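Local coordinates for suppressor of fused family protein (Neisseria gonorrhoeae, PDB 3K5J) that is of unknown function but resembles the N-terminal domain of human suppressor of fused, so it may act by binding other proteins, at residues M2-N5 / Q6-S10; T75-H78 / I79-L82; Y123-G126 / Q127-Y131. All coordinates share one frame; numbering follows the deposited sequence. Where two conformers were deposited one is given.

Contact 1 of 3, residues M2-N5 / Q6-S10; sequences MDYN and QTVLS. With SO4 (sulfate ion), chain B.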
loop_
_atom_site.group_PDB
_atom_site.type_symbol
_atom_site.label_atom_id
_atom_site.label_comp_id
_atom_site.label_asym_id
_atom_site.label_seq_id
_atom_site.Cartn_x
_atom_site.Cartn_y
_atom_site.Cartn_z
HETATM N N MSE A 2 16.207 8.896 -10.632
HETATM C CA MSE A 2 15.212 9.634 -11.406
HETATM C C MSE A 2 14.616 8.854 -12.547
HETATM O O MSE A 2 13.414 8.952 -12.788
HETATM C CB MSE A 2 15.771 10.970 -11.895
HETATM C CG MSE A 2 16.222 11.993 -10.823
HETATM SE SE MSE A 2 16.591 13.694 -11.541
HETATM C CE MSE A 2 18.117 13.254 -12.648
ATOM N N ASP A 3 15.450 8.155 -13.309
ATOM C CA ASP A 3 14.939 7.387 -14.442
ATOM C C ASP A 3 13.942 6.325 -13.956
ATOM O O ASP A 3 12.889 6.148 -14.526
ATOM C CB ASP A 3 16.054 6.701 -15.243
ATOM C CG ASP A 3 16.826 7.653 -16.171
ATOM O OD1 ASP A 3 16.221 8.621 -16.648
ATOM O OD2 ASP A 3 18.028 7.373 -16.380
ATOM N N TYR A 4 14.295 5.618 -12.886
ATOM C CA TYR A 4 13.408 4.579 -12.364
ATOM C C TYR A 4 12.092 5.221 -11.897
ATOM O O TYR A 4 11.013 4.729 -12.173
ATOM C CB TYR A 4 14.080 3.807 -11.201
ATOM C CG TYR A 4 13.107 2.831 -10.589
ATOM C CD1 TYR A 4 12.871 1.605 -11.172
ATOM C CD2 TYR A 4 12.386 3.140 -9.447
ATOM C CE1 TYR A 4 11.933 0.744 -10.685
ATOM C CE2 TYR A 4 11.444 2.263 -8.942
ATOM C CZ TYR A 4 11.228 1.067 -9.529
ATOM O OH TYR A 4 10.307 0.172 -9.038
ATOM N N ASN A 5 12.166 6.327 -11.171
ATOM C CA ASN A 5 10.962 6.971 -10.689
ATOM C C ASN A 5 10.047 7.401 -11.839
ATOM O O ASN A 5 8.804 7.326 -11.737
ATOM C CB ASN A 5 11.316 8.179 -9.823
ATOM C CG ASN A 5 11.993 7.805 -8.510
ATOM O OD1 ASN A 5 11.783 6.681 -8.005
ATOM N ND2 ASN A 5 12.811 8.699 -7.996
ATOM N N GLN A 6 10.661 7.866 -12.927
ATOM C CA GLN A 6 9.889 8.265 -14.094
ATOM C C GLN A 6 9.228 7.032 -14.734
ATOM O O GLN A 6 8.095 7.152 -15.253
ATOM C CB GLN A 6 10.729 9.071 -15.079
ATOM C CG GLN A 6 9.950 9.518 -16.326
ATOM C CD GLN A 6 8.811 10.432 -16.010
ATOM O OE1 GLN A 6 8.959 11.388 -15.250
ATOM N NE2 GLN A 6 7.656 10.174 -16.612
ATOM N N THR A 7 9.896 5.871 -14.740
ATOM C CA THR A 7 9.222 4.639 -15.204
ATOM C C THR A 7 7.983 4.327 -14.365
ATOM O O THR A 7 6.940 4.000 -14.921
ATOM C CB THR A 7 10.139 3.409 -15.337
ATOM O OG1 THR A 7 10.437 2.824 -14.061
ATOM C CG2 THR A 7 11.406 3.751 -16.180
ATOM N N VAL A 8 8.077 4.485 -13.057
ATOM C CA VAL A 8 6.926 4.264 -12.186
ATOM C C VAL A 8 5.825 5.282 -12.489
ATOM O O VAL A 8 4.649 4.927 -12.655
ATOM C CB VAL A 8 7.326 4.269 -10.695
ATOM C CG1 VAL A 8 6.096 4.243 -9.759
ATOM C CG2 VAL A 8 8.310 3.132 -10.372
ATOM N N LEU A 9 6.186 6.552 -12.553
ATOM C CA LEU A 9 5.204 7.603 -12.831
ATOM C C LEU A 9 4.486 7.351 -14.154
ATOM O O LEU A 9 3.264 7.465 -14.225
ATOM C CB LEU A 9 5.873 8.966 -12.864
ATOM C CG LEU A 9 4.994 10.185 -13.195
ATOM C CD1 LEU A 9 3.755 10.264 -12.310
ATOM C CD2 LEU A 9 5.842 11.451 -13.165
ATOM N N SER A 10 5.240 6.967 -15.184
ATOM C CA SER A 10 4.641 6.673 -16.506
ATOM C C SER A 10 3.680 5.508 -16.443
ATOM O O SER A 10 2.637 5.523 -17.067
ATOM C CB SER A 10 5.746 6.375 -17.504
ATOM O OG SER A 10 6.438 7.565 -17.813
HETATM S S SO4 B . 18.076 4.782 -11.987
HETATM O O1 SO4 B . 16.886 5.591 -11.747
HETATM O O2 SO4 B . 18.448 4.029 -10.795
HETATM O O3 SO4 B . 17.791 3.883 -13.109
HETATM O O4 SO4 B . 19.206 5.647 -12.366
#
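The first turns of the N-terminal helix 2-15 bring Y4 against T7 and V8, one turn further along. The backbone follows the i to i+4 pattern: T7 N donates to D3 O, V8 N to Y4 O, and L9 N to N5 O, the last at 2.8 Å. Y4 O is gripped twice. V8 N reaches Y4 O at 3.1 Å, while the hydroxyl T7 OG1 donates to the same oxygen at 2.7 Å, in the carbonyl plane on a lone pair. A chi1 of 77° sets OG1 between the backbone N and carbonyl carbon of T7, turned back to the preceding turn, which lets a threonine spend its proton on a carbonyl of its own helix.

The tyrosine ring leans along the helix because CG is anti to the backbone N (chi1 175°). It meets V8 obliquely through one methyl: V8 CG2 lies 3.6 Å from Y4 CE2 and 3.8 Å from Y4 OH. Farther out, Y4 OH bonds E66, and N5 bonds S57 and the backbone of D37. M132 touches Y4, T7 and V8, so this face of the helix rests on the sheet.

At the helix start a sulfate, probably from the crystallisation liquor, takes a hydrogen bond from Y4 N to its O1 (2.8 Å, N-H...O angle 162°); G1 and Q61 also bond it. Early NH groups in a helix lack carbonyl partners from a preceding turn, and the positive end of the helix dipole would probably add to the attraction, so the N-terminus suits an anion.

Contact 2 of 3, residues T75-H78 / I79-L82; sequences TPEH and IETL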
loop_
_atom_site.group_PDB
_atom_site.type_symbol
_atom_site.label_atom_id
_atom_site.label_comp_id
_atom_site.label_asym_id
_atom_site.label_seq_id
_atom_site.Cartn_x
_atom_site.Cartn_y
_atom_site.Cartn_z
ATOM N N THR A 75 -4.485 12.589 2.817
ATOM C CA THR A 75 -3.775 12.715 4.075
ATOM C C THR A 75 -2.291 12.406 3.901
ATOM O O THR A 75 -1.945 11.386 3.326
ATOM C CB THR A 75 -4.335 11.824 5.184
ATOM O OG1 THR A 75 -3.483 11.931 6.319
ATOM C CG2 THR A 75 -4.528 10.386 4.784
ATOM N N PRO A 76 -1.418 13.238 4.474
ATOM C CA PRO A 76 -0.003 12.959 4.431
ATOM C C PRO A 76 0.402 11.771 5.302
ATOM O O PRO A 76 1.553 11.298 5.233
ATOM C CB PRO A 76 0.623 14.265 4.933
ATOM C CG PRO A 76 -0.373 14.802 5.798
ATOM C CD PRO A 76 -1.677 14.521 5.133
ATOM N N GLU A 77 -0.519 11.232 6.082
ATOM C CA GLU A 77 -0.235 10.024 6.832
ATOM C C GLU A 77 0.349 8.925 5.932
ATOM O O GLU A 77 1.227 8.156 6.349
ATOM C CB GLU A 77 -1.496 9.529 7.550
ATOM C CG GLU A 77 -1.919 10.443 8.712
ATOM C CD GLU A 77 -3.355 10.183 9.161
ATOM O OE1 GLU A 77 -4.277 10.405 8.337
ATOM O OE2 GLU A 77 -3.531 9.762 10.329
ATOM N N HIS A 78 -0.169 8.836 4.721
ATOM C CA HIS A 78 0.280 7.764 3.842
ATOM C C HIS A 78 1.682 7.973 3.284
ATOM O O HIS A 78 2.403 7.001 3.002
ATOM C CB HIS A 78 -0.739 7.529 2.730
ATOM C CG HIS A 78 -2.103 7.221 3.265
ATOM N ND1 HIS A 78 -2.307 6.315 4.288
ATOM C CD2 HIS A 78 -3.321 7.723 2.946
ATOM C CE1 HIS A 78 -3.606 6.269 4.545
ATOM N NE2 HIS A 78 -4.243 7.119 3.758
ATOM N N ILE A 79 2.064 9.235 3.114
ATOM C CA ILE A 79 3.399 9.572 2.701
ATOM C C ILE A 79 4.387 9.143 3.806
ATOM O O ILE A 79 5.416 8.499 3.535
ATOM C CB ILE A 79 3.554 11.091 2.390
ATOM C CG1 ILE A 79 2.562 11.502 1.297
ATOM C CG2 ILE A 79 4.947 11.398 1.952
ATOM C CD1 ILE A 79 2.443 13.019 1.119
ATOM N N GLU A 80 4.015 9.456 5.053
ATOM C CA GLU A 80 4.824 9.134 6.218
ATOM C C GLU A 80 4.958 7.601 6.368
ATOM O O GLU A 80 6.047 7.047 6.602
ATOM C CB GLU A 80 4.155 9.744 7.475
ATOM C CG GLU A 80 4.010 11.275 7.493
ATOM C CD GLU A 80 2.842 11.828 8.342
ATOM O OE1 GLU A 80 2.140 11.053 9.078
ATOM O OE2 GLU A 80 2.616 13.083 8.231
ATOM N N THR A 81 3.844 6.908 6.212
ATOM C CA THR A 81 3.814 5.434 6.330
ATOM C C THR A 81 4.712 4.797 5.285
ATOM O O THR A 81 5.501 3.908 5.586
ATOM C CB THR A 81 2.365 4.912 6.153
ATOM O OG1 THR A 81 1.604 5.365 7.272
ATOM C CG2 THR A 81 2.301 3.421 6.053
ATOM N N LEU A 82 4.619 5.282 4.040
ATOM C CA LEU A 82 5.398 4.667 2.976
ATOM C C LEU A 82 6.903 4.914 3.151
ATOM O O LEU A 82 7.696 4.024 2.830
ATOM C CB LEU A 82 4.896 5.091 1.601
ATOM C CG LEU A 82 3.538 4.499 1.204
ATOM C CD1 LEU A 82 2.949 5.179 -0.044
ATOM C CD2 LEU A 82 3.617 2.995 0.985
HETATM O O HOH W 1 -0.991 4.957 6.405
#
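E80 lies back over the preceding turn, its carboxylate above the backbone of P76 and E77: E80 OE1 comes within 3.4 Å of E77 CA, and E80 CG is 3.3 Å from P76 O. With CG anti to its carbonyl carbon (chi1 -61°) and the chain extended beyond, the acid runs toward the helix start. The E77 and E80 carboxylates are turned 68° from one another, and E77 OE2 and E80 OE1 stay 5.9 Å apart; R106 forms a salt bridge with E80, which probably eases the like-charge repulsion.

E77 also turns back, to T75. Its backbone N donates to T75 OG1 at 3.1 Å, and T75 OG1 in turn donates to E77 OE1 at 2.7 Å, meeting it on the anti side. A threonine suits this place because one hydroxyl can accept from the amide and donate to the acid. E77 OE2 is held by the backbone N of E110.

T81 sends both its amide and its hydroxyl to E77 O, from opposite faces of the carbonyl plane. A water ties T81 OG1 to H78 ND1, lying in the plane of the imidazole at its edge, while H78 NE2 bonds S71; the ring is thus fixed at both nitrogens, and it also meets the Y54 ring. I79 and L82 supply the apolar side, touching Y54, with L82 also on I69 of strand 65-71. P76, with no amide proton to offer, suits the approach to the helix, where few amides find a partner, and its O accepts E80 N.

Such a threonine whose side chain accepts a first-turn amide, followed by proline and glutamate, is typical of a capped helix N-terminus, here that of helix 77-91 packed against the sheet.

Contact 3 of 3, residues Y123-G126 / Q127-Y131; sequences YPYG and QELEY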
loop_
_atom_site.group_PDB
_atom_site.type_symbol
_atom_site.label_atom_id
_atom_site.label_comp_id
_atom_site.label_asym_id
_atom_site.label_seq_id
_atom_site.Cartn_x
_atom_site.Cartn_y
_atom_site.Cartn_z
ATOM N N TYR A 123 -6.237 -6.235 -6.421
ATOM C CA TYR A 123 -7.551 -6.648 -6.905
ATOM C C TYR A 123 -8.441 -5.524 -7.450
ATOM O O TYR A 123 -9.151 -5.738 -8.427
ATOM C CB TYR A 123 -8.288 -7.438 -5.822
ATOM C CG TYR A 123 -7.594 -8.721 -5.415
ATOM C CD1 TYR A 123 -7.380 -9.728 -6.330
ATOM C CD2 TYR A 123 -7.094 -8.901 -4.131
ATOM C CE1 TYR A 123 -6.752 -10.905 -5.951
ATOM C CE2 TYR A 123 -6.472 -10.066 -3.742
ATOM C CZ TYR A 123 -6.271 -11.073 -4.655
ATOM O OH TYR A 123 -5.621 -12.207 -4.249
ATOM N N PRO A 124 -8.383 -4.294 -6.866
ATOM C CA PRO A 124 -9.257 -3.232 -7.417
ATOM C C PRO A 124 -8.922 -2.777 -8.826
ATOM O O PRO A 124 -9.770 -2.195 -9.523
ATOM C CB PRO A 124 -9.083 -2.078 -6.412
ATOM C CG PRO A 124 -8.722 -2.790 -5.132
ATOM C CD PRO A 124 -7.815 -3.884 -5.566
ATOM N N TYR A 125 -7.679 -3.053 -9.242
ATOM C CA TYR A 125 -7.100 -2.493 -10.442
ATOM C C TYR A 125 -6.672 -3.485 -11.529
ATOM O O TYR A 125 -6.751 -3.173 -12.723
ATOM C CB TYR A 125 -5.953 -1.564 -10.052
ATOM C CG TYR A 125 -6.390 -0.473 -9.116
ATOM C CD1 TYR A 125 -7.466 0.338 -9.452
ATOM C CD2 TYR A 125 -5.761 -0.256 -7.907
ATOM C CE1 TYR A 125 -7.923 1.329 -8.593
ATOM C CE2 TYR A 125 -6.192 0.741 -7.044
ATOM C CZ TYR A 125 -7.246 1.558 -7.392
ATOM O OH TYR A 125 -7.663 2.526 -6.476
ATOM N N GLY A 126 -6.233 -4.664 -11.109
ATOM C CA GLY A 126 -5.890 -5.717 -12.069
ATOM C C GLY A 126 -4.466 -5.688 -12.610
ATOM O O GLY A 126 -3.610 -4.902 -12.184
ATOM N N GLN A 127 -4.229 -6.559 -13.589
ATOM C CA GLN A 127 -2.919 -6.851 -14.059
ATOM C C GLN A 127 -2.233 -5.682 -14.739
ATOM O O GLN A 127 -1.003 -5.589 -14.702
ATOM C CB GLN A 127 -2.958 -8.025 -15.026
ATOM C CG GLN A 127 -1.567 -8.590 -15.358
ATOM C CD GLN A 127 -1.658 -9.669 -16.378
ATOM O OE1 GLN A 127 -1.925 -9.399 -17.556
ATOM N NE2 GLN A 127 -1.486 -10.910 -15.936
ATOM N N GLU A 128 -3.005 -4.772 -15.341
ATOM C CA GLU A 128 -2.381 -3.613 -16.001
ATOM C C GLU A 128 -1.622 -2.734 -15.003
ATOM O O GLU A 128 -0.614 -2.128 -15.359
ATOM C CB GLU A 128 -3.409 -2.737 -16.736
ATOM C CG GLU A 128 -2.784 -1.620 -17.603
ATOM C CD GLU A 128 -3.817 -0.787 -18.328
ATOM O OE1 GLU A 128 -5.021 -1.042 -18.174
ATOM O OE2 GLU A 128 -3.404 0.137 -19.028
ATOM N N LEU A 129 -2.104 -2.682 -13.765
ATOM C CA LEU A 129 -1.375 -2.017 -12.696
ATOM C C LEU A 129 -0.327 -2.952 -12.062
ATOM O O LEU A 129 0.785 -2.527 -11.781
ATOM C CB LEU A 129 -2.309 -1.478 -11.636
ATOM C CG LEU A 129 -1.585 -0.694 -10.516
ATOM C CD1 LEU A 129 -0.943 0.616 -11.033
ATOM C CD2 LEU A 129 -2.553 -0.378 -9.318
ATOM N N GLU A 130 -0.671 -4.226 -11.877
ATOM C CA GLU A 130 0.180 -5.195 -11.191
ATOM C C GLU A 130 1.617 -5.259 -11.717
ATOM O O GLU A 130 2.536 -5.335 -10.919
ATOM C CB GLU A 130 -0.476 -6.582 -11.262
ATOM C CG GLU A 130 0.222 -7.663 -10.429
ATOM C CD GLU A 130 -0.160 -9.058 -10.851
ATOM O OE1 GLU A 130 -0.853 -9.221 -11.884
ATOM O OE2 GLU A 130 0.215 -9.975 -10.104
ATOM N N TYR A 131 1.787 -5.329 -13.042
ATOM C CA TYR A 131 3.117 -5.498 -13.648
ATOM C C TYR A 131 3.536 -4.312 -14.454
ATOM O O TYR A 131 2.807 -3.842 -15.325
ATOM C CB TYR A 131 3.146 -6.729 -14.574
ATOM C CG TYR A 131 3.400 -8.045 -13.841
ATOM C CD1 TYR A 131 2.376 -8.804 -13.270
ATOM C CD2 TYR A 131 4.683 -8.562 -13.758
ATOM C CE1 TYR A 131 2.655 -9.993 -12.606
ATOM C CE2 TYR A 131 4.962 -9.734 -13.071
ATOM C CZ TYR A 131 3.947 -10.466 -12.506
ATOM O OH TYR A 131 4.243 -11.663 -11.850
HETATM O O HOH W 2 -5.956 -4.143 -15.161
#
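G126 O takes the main polar load, accepting E130 N at 3.0 Å and more weakly L129 N at 3.1 Å, where the N-H...O angle falls to 132°. A water closes the turn beside it by donating to Y125 O at 2.7 Å and accepting from E128 N at 3.0 Å, thereby giving an early helix amide the acceptor that its own helix cannot provide. Among the charged side chains, E130 forms a salt bridge with R136 on strand 135-143.

These bonds mark the start of the short helix 127-130, with G126 at its N-cap. The residue has a positive phi of 87°; a beta carbon there would press on Q127 N and on the carbonyl oxygen of Y125, so glycine is well suited to turning the loop into the helix. The loop follows strand 116-120.

Y125 and L129 run alongside each other in the same direction and make the apolar part of the contact. One methyl does the touching: L129 CD2 is 3.5 Å from Y125 CD2 and 3.7 Å from Y125 CB, approaching the ring obliquely. With its CG anti to the backbone N (chi1 -177°), L129 carries that methyl back across the turn to the tyrosine. P124 CB sits 3.9 Å above the plane of the Y125 ring, over its centre, so the proline lids one face. Beyond, W16 meets Y125 edge-to-face and also touches L129, while L12 of helix 2-15 and F68 of strand 65-71 pack against L129, a branched apolar chain fitting this buried spot.

Along the chain the three contacts come in series, each a local one at the start of a helix: contact 1 on helix 2-15, contact 2 on helix 77-91 and contact 3 on helix 127-130. Their centres lie 18 to 22 Å apart, and none touches another; contacts 1 and 3 come nearest, about 7 Å between closest atoms, while contacts 2 and 3 sit on opposite sides of the chain's centre. The mixed sheet joins them: strand 65-71 meets side chains of contacts 2 and 3, and strand 135-143 those of contacts 1 and 3. Helix 2-15 also packs on L129. Helix starts are thus anchored around one sheet in this Sufu-like fold.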